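Local coordinates for protein yciO (Escherichia coli, PDB 1K7J), which is of unknown function but belongs to the SUA5 (YrdC-like) family and may bind double-stranded RNA, at residues A[3-8]-A[14-19]; A[27-32]-A[50-55]; A[40-43]-A[48-51]. One frame throughout, in Å; residues are numbered along the deposited sequence.

Interaction 1: A[3-8]-A[14-19]; sequences QFFYIH and QRLINQ
Leu-16 lies between Phe-5 and Ile-7, with its own backbone carbonyl on the aromatic side. Its CB rests against the end of Ile-7, 3.8 Å from Ile-7 CD1. From there the two side chains slide past each other in opposite directions. Leu-16 has CG anti to its carbonyl carbon (chi1 -64°), which sends the branch forward to the strand. At the tip the methyls part. CD1 comes up to the strand backbone, 3.5 Å from Tyr-6 O, and also lies near Ile-7 CG1. CD2 sits over one face of the Phe-5 ring. The same methyl lies over the guanidinium face of Arg-15, the residue before it on the helix.

The Phe-5 ring reaches the helix with its far atoms. Its CE2 is 3.7 Å from Leu-16 O and 3.9 Å from Gln-19 CB. The Gln-19 side chain crosses the ring at about a right angle, with amide and ring planes 81° apart. Gln-19 OE1 accepts a hydrogen bond from a water 2.7 Å away. That water in turn accepts one from Gln-3 NE2, at 3.2 Å, and lies in the ring plane at the edge of Phe-5. A polar bridge thus closes the outer end of an otherwise apolar contact. At the other end Ile-17 turns its CD1 back to meet Ile-7 CD1 at 4.1 Å.

Strand 3-6 and the start of helix 14-25 run nearly antiparallel, at 151°. The strand is at one edge of the mixed sheet and pairs in parallel with strand 170-173. Phe-5 and Ile-7 face helix 14-25. Phe-4 and Tyr-6 point the other way and touch helix 157-164. Helix 127-136 packs beside helix 14-25, where Ile-17 meets Ala-131 and Leu-132.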
loop_
_atom_site.group_PDB
_atom_site.type_symbol
_atom_site.label_atom_id
_atom_site.label_comp_id
_atom_site.label_asym_id
_atom_site.label_seq_id
_atom_site.Cartn_x
_atom_site.Cartn_y
_atom_site.Cartn_z
ATOM N N GLN A 3 -5.030 -9.408 -16.395
ATOM C CA GLN A 3 -6.399 -9.015 -16.682
ATOM C C GLN A 3 -6.382 -7.501 -16.494
ATOM O O GLN A 3 -5.497 -6.970 -15.817
ATOM C CB GLN A 3 -7.372 -9.674 -15.705
ATOM C CG GLN A 3 -7.775 -11.082 -16.116
ATOM C CD GLN A 3 -8.741 -11.723 -15.140
ATOM O OE1 GLN A 3 -8.334 -12.346 -14.160
ATOM N NE2 GLN A 3 -10.033 -11.563 -15.399
ATOM N N PHE A 4 -7.344 -6.806 -17.091
ATOM C CA PHE A 4 -7.403 -5.349 -17.006
ATOM C C PHE A 4 -8.849 -4.924 -16.746
ATOM O O PHE A 4 -9.724 -5.121 -17.592
ATOM C CB PHE A 4 -6.881 -4.753 -18.325
ATOM C CG PHE A 4 -6.553 -3.285 -18.259
ATOM C CD1 PHE A 4 -7.453 -2.332 -18.725
ATOM C CD2 PHE A 4 -5.333 -2.855 -17.745
ATOM C CE1 PHE A 4 -7.140 -0.973 -18.684
ATOM C CE2 PHE A 4 -5.013 -1.498 -17.700
ATOM C CZ PHE A 4 -5.916 -0.556 -18.171
ATOM N N PHE A 5 -9.095 -4.353 -15.569
ATOM C CA PHE A 5 -10.438 -3.919 -15.187
ATOM C C PHE A 5 -10.596 -2.408 -15.196
ATOM O O PHE A 5 -9.762 -1.691 -14.655
ATOM C CB PHE A 5 -10.792 -4.366 -13.762
ATOM C CG PHE A 5 -10.952 -5.849 -13.581
ATOM C CD1 PHE A 5 -10.915 -6.727 -14.659
ATOM C CD2 PHE A 5 -11.151 -6.366 -12.304
ATOM C CE1 PHE A 5 -11.073 -8.100 -14.461
ATOM C CE2 PHE A 5 -11.308 -7.731 -12.097
ATOM C CZ PHE A 5 -11.268 -8.600 -13.179
ATOM N N TYR A 6 -11.681 -1.931 -15.793
ATOM C CA TYR A 6 -11.980 -0.506 -15.797
ATOM C C TYR A 6 -12.980 -0.334 -14.667
ATOM O O TYR A 6 -14.137 -0.733 -14.794
ATOM C CB TYR A 6 -12.626 -0.088 -17.113
ATOM C CG TYR A 6 -11.651 0.091 -18.246
ATOM C CD1 TYR A 6 -10.905 1.263 -18.370
ATOM C CD2 TYR A 6 -11.481 -0.906 -19.203
ATOM C CE1 TYR A 6 -10.015 1.440 -19.425
ATOM C CE2 TYR A 6 -10.594 -0.741 -20.260
ATOM C CZ TYR A 6 -9.867 0.433 -20.367
ATOM O OH TYR A 6 -9.006 0.603 -21.426
ATOM N N ILE A 7 -12.536 0.240 -13.555
ATOM C CA ILE A 7 -13.425 0.440 -12.418
ATOM C C ILE A 7 -13.647 1.927 -12.151
ATOM O O ILE A 7 -12.694 2.704 -12.089
ATOM C CB ILE A 7 -12.854 -0.241 -11.148
ATOM C CG1 ILE A 7 -12.667 -1.741 -11.410
ATOM C CG2 ILE A 7 -13.787 -0.016 -9.962
ATOM C CD1 ILE A 7 -12.199 -2.539 -10.199
ATOM N N HIS A 8 -14.911 2.322 -12.014
ATOM C CA HIS A 8 -15.252 3.716 -11.742
ATOM C C HIS A 8 -14.573 4.096 -10.429
ATOM O O HIS A 8 -14.785 3.456 -9.406
ATOM C CB HIS A 8 -16.771 3.861 -11.632
ATOM C CG HIS A 8 -17.491 3.567 -12.912
ATOM N ND1 HIS A 8 -18.825 3.225 -12.956
ATOM C CD2 HIS A 8 -17.060 3.570 -14.195
ATOM C CE1 HIS A 8 -19.185 3.029 -14.212
ATOM N NE2 HIS A 8 -18.134 3.232 -14.984
ATOM N N GLN A 14 -19.136 -3.138 -7.591
ATOM C CA GLN A 14 -18.866 -4.219 -6.650
ATOM C C GLN A 14 -18.467 -5.529 -7.327
ATOM O O GLN A 14 -17.638 -6.276 -6.806
ATOM C CB GLN A 14 -20.085 -4.455 -5.757
ATOM C CG GLN A 14 -19.771 -5.243 -4.500
ATOM C CD GLN A 14 -18.788 -4.520 -3.603
ATOM O OE1 GLN A 14 -18.985 -3.351 -3.266
ATOM N NE2 GLN A 14 -17.725 -5.212 -3.203
ATOM N N ARG A 15 -19.055 -5.811 -8.483
ATOM C CA ARG A 15 -18.744 -7.041 -9.205
ATOM C C ARG A 15 -17.261 -7.139 -9.555
ATOM O O ARG A 15 -16.649 -8.199 -9.405
ATOM C CB ARG A 15 -19.578 -7.122 -10.487
ATOM C CG ARG A 15 -19.281 -8.333 -11.353
ATOM C CD ARG A 15 -20.106 -8.296 -12.628
ATOM N NE ARG A 15 -19.753 -7.160 -13.476
ATOM C CZ ARG A 15 -18.962 -7.235 -14.542
ATOM N NH1 ARG A 15 -18.437 -8.399 -14.902
ATOM N NH2 ARG A 15 -18.693 -6.141 -15.247
ATOM N N LEU A 16 -16.685 -6.035 -10.022
ATOM C CA LEU A 16 -15.274 -6.028 -10.400
ATOM C C LEU A 16 -14.371 -6.005 -9.170
ATOM O O LEU A 16 -13.294 -6.604 -9.172
ATOM C CB LEU A 16 -14.980 -4.842 -11.323
ATOM C CG LEU A 16 -15.732 -4.918 -12.659
ATOM C CD1 LEU A 16 -15.382 -3.723 -13.531
ATOM C CD2 LEU A 16 -15.378 -6.222 -13.368
ATOM N N ILE A 17 -14.810 -5.319 -8.119
ATOM C CA ILE A 17 -14.043 -5.281 -6.879
ATOM C C ILE A 17 -13.967 -6.711 -6.344
ATOM O O ILE A 17 -12.901 -7.181 -5.944
ATOM C CB ILE A 17 -14.728 -4.383 -5.820
ATOM C CG1 ILE A 17 -14.608 -2.912 -6.224
ATOM C CG2 ILE A 17 -14.110 -4.617 -4.443
ATOM C CD1 ILE A 17 -13.174 -2.384 -6.234
ATOM N N ASN A 18 -15.100 -7.408 -6.350
ATOM C CA ASN A 18 -15.133 -8.781 -5.857
ATOM C C ASN A 18 -14.232 -9.698 -6.678
ATOM O O ASN A 18 -13.499 -10.516 -6.122
ATOM C CB ASN A 18 -16.570 -9.317 -5.843
ATOM C CG ASN A 18 -17.415 -8.690 -4.746
ATOM O OD1 ASN A 18 -16.891 -8.035 -3.843
ATOM N ND2 ASN A 18 -18.727 -8.899 -4.810
ATOM N N GLN A 19 -14.275 -9.561 -8.000
ATOM C CA GLN A 19 -13.425 -10.388 -8.849
ATOM C C GLN A 19 -11.950 -10.107 -8.567
ATOM O O GLN A 19 -11.126 -11.021 -8.557
ATOM C CB GLN A 19 -13.735 -10.140 -10.327
ATOM C CG GLN A 19 -15.011 -10.814 -10.799
ATOM C CD GLN A 19 -15.277 -10.587 -12.272
ATOM O OE1 GLN A 19 -14.383 -10.730 -13.106
ATOM N NE2 GLN A 19 -16.518 -10.242 -12.605
HETATM O O HOH W 1 -12.267 -12.357 -13.256
#

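Interaction 2: A[27-32]-A[50-55]; sequences GGVIVY and MERICR
Val-29 lays its CG2 methyl over one face of the Arg-52 guanidinium, 3.6 Å above the plane and offset toward the rim. The nearest atoms are Val-29 CG2 and Arg-52 NH1, 3.7 Å apart. Both conformations matter here. Val-29 has CG1 anti to its backbone N (chi1 169°), and this gives each methyl its own partner. CG2 goes to the arginine, and CG1 meets Ile-53 CG1 at 3.9 Å. Arg-52 leaves the helix with CG beside its backbone N and is straight through chi2. It then bends at chi3 (62°), and the bend folds the flat head back over the valine. Ile-53 is extended to its CD1, which carries it past Val-29 to the side chains of Leu-40 and Cys-42.

Gly-27 stands at the end of helix 14-25. Its positive phi makes it the C-prime residue of a Schellman motif, which turns the chain out of the helix and into strand 30-34 of the YrdC-like alpha/beta fold. Helix 47-57 packs beside this entry to the strand.

The carbonyl left at the turn is tied back to the arginine. A water donates to Gly-27 O at 2.8 Å and accepts from Arg-52 NH1 at 2.9 Å, lying in the guanidinium plane at its edge. NH1 also forms a salt bridge with Asp-169 OD2, and NH2 binds Gln-167 O. These partners fix the rotation of the head. A leucine in place of Arg-52 would probably leave Asp-169 without this mate and the Gln-167 carbonyl without its donor. Asp-169 OD2 also accepts from Val-29 N, so one carboxylate holds the valine backbone and the arginine that covers its side chain.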
loop_
_atom_site.group_PDB
_atom_site.type_symbol
_atom_site.label_atom_id
_atom_site.label_comp_id
_atom_site.label_asym_id
_atom_site.label_seq_id
_atom_site.Cartn_x
_atom_site.Cartn_y
_atom_site.Cartn_z
ATOM N N GLY A 27 -3.842 -15.859 -4.528
ATOM C CA GLY A 27 -2.402 -15.656 -4.572
ATOM C C GLY A 27 -1.886 -14.799 -5.711
ATOM O O GLY A 27 -0.691 -14.820 -6.017
ATOM N N GLY A 28 -2.770 -14.033 -6.339
ATOM C CA GLY A 28 -2.349 -13.191 -7.443
ATOM C C GLY A 28 -1.752 -11.862 -7.021
ATOM O O GLY A 28 -1.945 -11.403 -5.890
ATOM N N VAL A 29 -1.009 -11.248 -7.934
ATOM C CA VAL A 29 -0.395 -9.949 -7.691
ATOM C C VAL A 29 -1.175 -8.950 -8.533
ATOM O O VAL A 29 -1.353 -9.147 -9.738
ATOM C CB VAL A 29 1.083 -9.932 -8.126
ATOM C CG1 VAL A 29 1.617 -8.509 -8.105
ATOM C CG2 VAL A 29 1.905 -10.813 -7.200
ATOM N N ILE A 30 -1.646 -7.879 -7.904
ATOM C CA ILE A 30 -2.417 -6.883 -8.632
ATOM C C ILE A 30 -1.857 -5.478 -8.506
ATOM O O ILE A 30 -1.064 -5.181 -7.613
ATOM C CB ILE A 30 -3.888 -6.838 -8.146
ATOM C CG1 ILE A 30 -3.973 -6.151 -6.777
ATOM C CG2 ILE A 30 -4.453 -8.254 -8.055
ATOM C CD1 ILE A 30 -5.396 -5.915 -6.300
ATOM N N VAL A 31 -2.269 -4.624 -9.435
ATOM C CA VAL A 31 -1.888 -3.224 -9.427
ATOM C C VAL A 31 -3.218 -2.518 -9.207
ATOM O O VAL A 31 -4.190 -2.773 -9.921
ATOM C CB VAL A 31 -1.284 -2.771 -10.772
ATOM C CG1 VAL A 31 -1.134 -1.250 -10.791
ATOM C CG2 VAL A 31 0.075 -3.430 -10.974
ATOM N N TYR A 32 -3.277 -1.656 -8.202
ATOM C CA TYR A 32 -4.513 -0.944 -7.918
ATOM C C TYR A 32 -4.253 0.511 -7.565
ATOM O O TYR A 32 -3.180 0.867 -7.085
ATOM C CB TYR A 32 -5.280 -1.631 -6.783
ATOM C CG TYR A 32 -4.586 -1.631 -5.440
ATOM C CD1 TYR A 32 -3.530 -2.503 -5.171
ATOM C CD2 TYR A 32 -5.014 -0.783 -4.420
ATOM C CE1 TYR A 32 -2.918 -2.530 -3.909
ATOM C CE2 TYR A 32 -4.414 -0.803 -3.163
ATOM C CZ TYR A 32 -3.371 -1.678 -2.913
ATOM O OH TYR A 32 -2.803 -1.719 -1.655
HETATM N N MSE A 50 4.645 -12.168 -2.570
HETATM C CA MSE A 50 5.508 -11.186 -1.918
HETATM C C MSE A 50 6.785 -11.026 -2.735
HETATM O O MSE A 50 7.194 -9.912 -3.074
HETATM C CB MSE A 50 5.879 -11.652 -0.506
HETATM C CG MSE A 50 7.007 -10.841 0.135
HETATM SE SE MSE A 50 7.903 -11.756 1.584
HETATM C CE MSE A 50 9.059 -12.888 0.526
ATOM N N GLU A 51 7.408 -12.157 -3.052
ATOM C CA GLU A 51 8.647 -12.163 -3.815
ATOM C C GLU A 51 8.485 -11.461 -5.160
ATOM O O GLU A 51 9.349 -10.690 -5.577
ATOM C CB GLU A 51 9.117 -13.603 -4.023
ATOM C CG GLU A 51 10.501 -13.718 -4.639
ATOM C CD GLU A 51 11.536 -12.882 -3.909
ATOM O OE1 GLU A 51 11.527 -12.875 -2.658
ATOM O OE2 GLU A 51 12.367 -12.237 -4.586
ATOM N N ARG A 52 7.371 -11.726 -5.837
ATOM C CA ARG A 52 7.105 -11.104 -7.127
ATOM C C ARG A 52 7.030 -9.587 -7.000
ATOM O O ARG A 52 7.543 -8.860 -7.849
ATOM C CB ARG A 52 5.796 -11.641 -7.711
ATOM C CG ARG A 52 5.881 -13.087 -8.175
ATOM C CD ARG A 52 4.523 -13.597 -8.617
ATOM N NE ARG A 52 3.999 -12.849 -9.756
ATOM C CZ ARG A 52 2.733 -12.906 -10.161
ATOM N NH1 ARG A 52 1.864 -13.674 -9.516
ATOM N NH2 ARG A 52 2.336 -12.196 -11.209
ATOM N N ILE A 53 6.386 -9.113 -5.937
ATOM C CA ILE A 53 6.268 -7.678 -5.714
ATOM C C ILE A 53 7.639 -7.071 -5.417
ATOM O O ILE A 53 7.971 -6.003 -5.930
ATOM C CB ILE A 53 5.296 -7.380 -4.548
ATOM C CG1 ILE A 53 3.855 -7.648 -5.003
ATOM C CG2 ILE A 53 5.460 -5.941 -4.077
ATOM C CD1 ILE A 53 2.813 -7.435 -3.924
ATOM N N CYS A 54 8.432 -7.756 -4.596
ATOM C CA CYS A 54 9.771 -7.282 -4.248
ATOM C C CYS A 54 10.584 -6.982 -5.498
ATOM O O CYS A 54 11.249 -5.948 -5.590
ATOM C CB CYS A 54 10.519 -8.336 -3.426
ATOM S SG CYS A 54 9.839 -8.657 -1.796
ATOM N N ARG A 55 10.530 -7.898 -6.458
ATOM C CA ARG A 55 11.272 -7.751 -7.702
ATOM C C ARG A 55 10.751 -6.622 -8.572
ATOM O O ARG A 55 11.531 -5.887 -9.178
ATOM C CB ARG A 55 11.241 -9.061 -8.484
ATOM C CG ARG A 55 11.949 -10.192 -7.772
ATOM C CD ARG A 55 11.933 -11.441 -8.612
ATOM N NE ARG A 55 12.609 -12.552 -7.952
ATOM C CZ ARG A 55 12.877 -13.712 -8.544
ATOM N NH1 ARG A 55 12.525 -13.905 -9.810
ATOM N NH2 ARG A 55 13.494 -14.672 -7.874
HETATM O O HOH W 2 1.911 -15.244 -7.030
#

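Interaction 3: A[40-43]-A[48-51]; sequences LGCK and NAME
Cys-42 and Ala-49 meet where strand 37-43 passes through a short loop into helix 47-57. This is a strand-to-helix connection of the YrdC-like alpha/beta fold, and the first turns of the helix come back against the strand just left.

Ala-49 carries the helix side of the contact. Its CB points to the strand and lies 3.5 Å from Cys-42 CB, a close methyl-to-methylene approach. The same methyl touches Val-29, while its backbone N is bonded to Asp-46 OD1 from the loop. The small side chain allows the backbones to come near, with the CA atoms of Cys-42 and Ala-49 6.2 Å apart.

Met-50, a selenomethionine in this crystal, adds mainly its backbone. Its CG is anti to the backbone N (chi1 168°), and the chain runs away from the strand to Phe-65, Leu-111 and Leu-141. Glu-51 makes a long, weak ion pair with Arg-55 one helical turn on.

Cys-42 answers with its sulfur. A chi1 of 71° puts SG between the backbone N and the carbonyl carbon, and there it lies 3.6 Å from Ala-49 CB and 4.0 Å from Met-50 N.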
loop_
_atom_site.group_PDB
_atom_site.type_symbol
_atom_site.label_atom_id
_atom_site.label_comp_id
_atom_site.label_asym_id
_atom_site.label_seq_id
_atom_site.Cartn_x
_atom_site.Cartn_y
_atom_site.Cartn_z
ATOM N N LEU A 40 1.174 -1.880 -5.758
ATOM C CA LEU A 40 1.178 -3.316 -6.006
ATOM C C LEU A 40 0.567 -3.950 -4.766
ATOM O O LEU A 40 0.774 -3.463 -3.654
ATOM C CB LEU A 40 2.611 -3.830 -6.177
ATOM C CG LEU A 40 3.350 -3.492 -7.469
ATOM C CD1 LEU A 40 4.844 -3.696 -7.272
ATOM C CD2 LEU A 40 2.828 -4.366 -8.603
ATOM N N GLY A 41 -0.186 -5.029 -4.946
ATOM C CA GLY A 41 -0.789 -5.676 -3.800
ATOM C C GLY A 41 -0.975 -7.174 -3.946
ATOM O O GLY A 41 -1.072 -7.700 -5.052
ATOM N N CYS A 42 -1.006 -7.858 -2.810
ATOM C CA CYS A 42 -1.227 -9.299 -2.768
ATOM C C CYS A 42 -1.637 -9.643 -1.343
ATOM O O CYS A 42 -1.621 -8.773 -0.466
ATOM C CB CYS A 42 0.040 -10.066 -3.161
ATOM S SG CYS A 42 1.390 -10.015 -1.953
ATOM N N LYS A 43 -2.021 -10.891 -1.098
ATOM C CA LYS A 43 -2.427 -11.255 0.253
ATOM C C LYS A 43 -1.190 -11.419 1.126
ATOM O O LYS A 43 -0.120 -11.783 0.636
ATOM C CB LYS A 43 -3.275 -12.530 0.254
ATOM C CG LYS A 43 -2.589 -13.781 -0.245
ATOM C CD LYS A 43 -3.583 -14.935 -0.192
ATOM C CE LYS A 43 -2.978 -16.243 -0.643
ATOM N NZ LYS A 43 -3.990 -17.334 -0.514
ATOM N N ASN A 48 5.123 -16.360 -2.341
ATOM C CA ASN A 48 5.481 -16.229 -3.751
ATOM C C ASN A 48 5.057 -14.876 -4.315
ATOM O O ASN A 48 5.793 -14.260 -5.085
ATOM C CB ASN A 48 4.855 -17.356 -4.580
ATOM C CG ASN A 48 5.456 -18.711 -4.265
ATOM O OD1 ASN A 48 6.676 -18.853 -4.168
ATOM N ND2 ASN A 48 4.604 -19.717 -4.113
ATOM N N ALA A 49 3.868 -14.415 -3.937
ATOM C CA ALA A 49 3.381 -13.124 -4.410
ATOM C C ALA A 49 4.256 -12.015 -3.833
ATOM O O ALA A 49 4.566 -11.040 -4.516
ATOM C CB ALA A 49 1.925 -12.921 -3.995
HETATM N N MSE A 50 4.645 -12.168 -2.570
HETATM C CA MSE A 50 5.508 -11.186 -1.918
HETATM C C MSE A 50 6.785 -11.026 -2.735
HETATM O O MSE A 50 7.194 -9.912 -3.074
HETATM C CB MSE A 50 5.879 -11.652 -0.506
HETATM C CG MSE A 50 7.007 -10.841 0.135
HETATM SE SE MSE A 50 7.903 -11.756 1.584
HETATM C CE MSE A 50 9.059 -12.888 0.526
ATOM N N GLU A 51 7.408 -12.157 -3.052
ATOM C CA GLU A 51 8.647 -12.163 -3.815
ATOM C C GLU A 51 8.485 -11.461 -5.160
ATOM O O GLU A 51 9.349 -10.690 -5.577
ATOM C CB GLU A 51 9.117 -13.603 -4.023
ATOM C CG GLU A 51 10.501 -13.718 -4.639
ATOM C CD GLU A 51 11.536 -12.882 -3.909
ATOM O OE1 GLU A 51 11.527 -12.875 -2.658
ATOM O OE2 GLU A 51 12.367 -12.237 -4.586
#

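In the fold
Interactions 2 and 3 belong together, with centres about 3 Å apart. Both use helix 47-57, and their strands 30-34 and 37-43 are neighbours in the sheet, joined by a probable hydrogen bond from Gly-41 N to Ile-30 O. Val-31 CG2 packs on Leu-40 CD2 between them. Interaction 3 is wholly buried and made of small groups. Interaction 2 runs from that core to a partly exposed arginine with charged and water-mediated partners. Interaction 1 stands apart, its centre about 18 Å from that of interaction 2, at the sheet's edge strand. It is larger and mostly aliphatic and aromatic, with a water at its rim. Helix 14-25 then leads into strand 30-34.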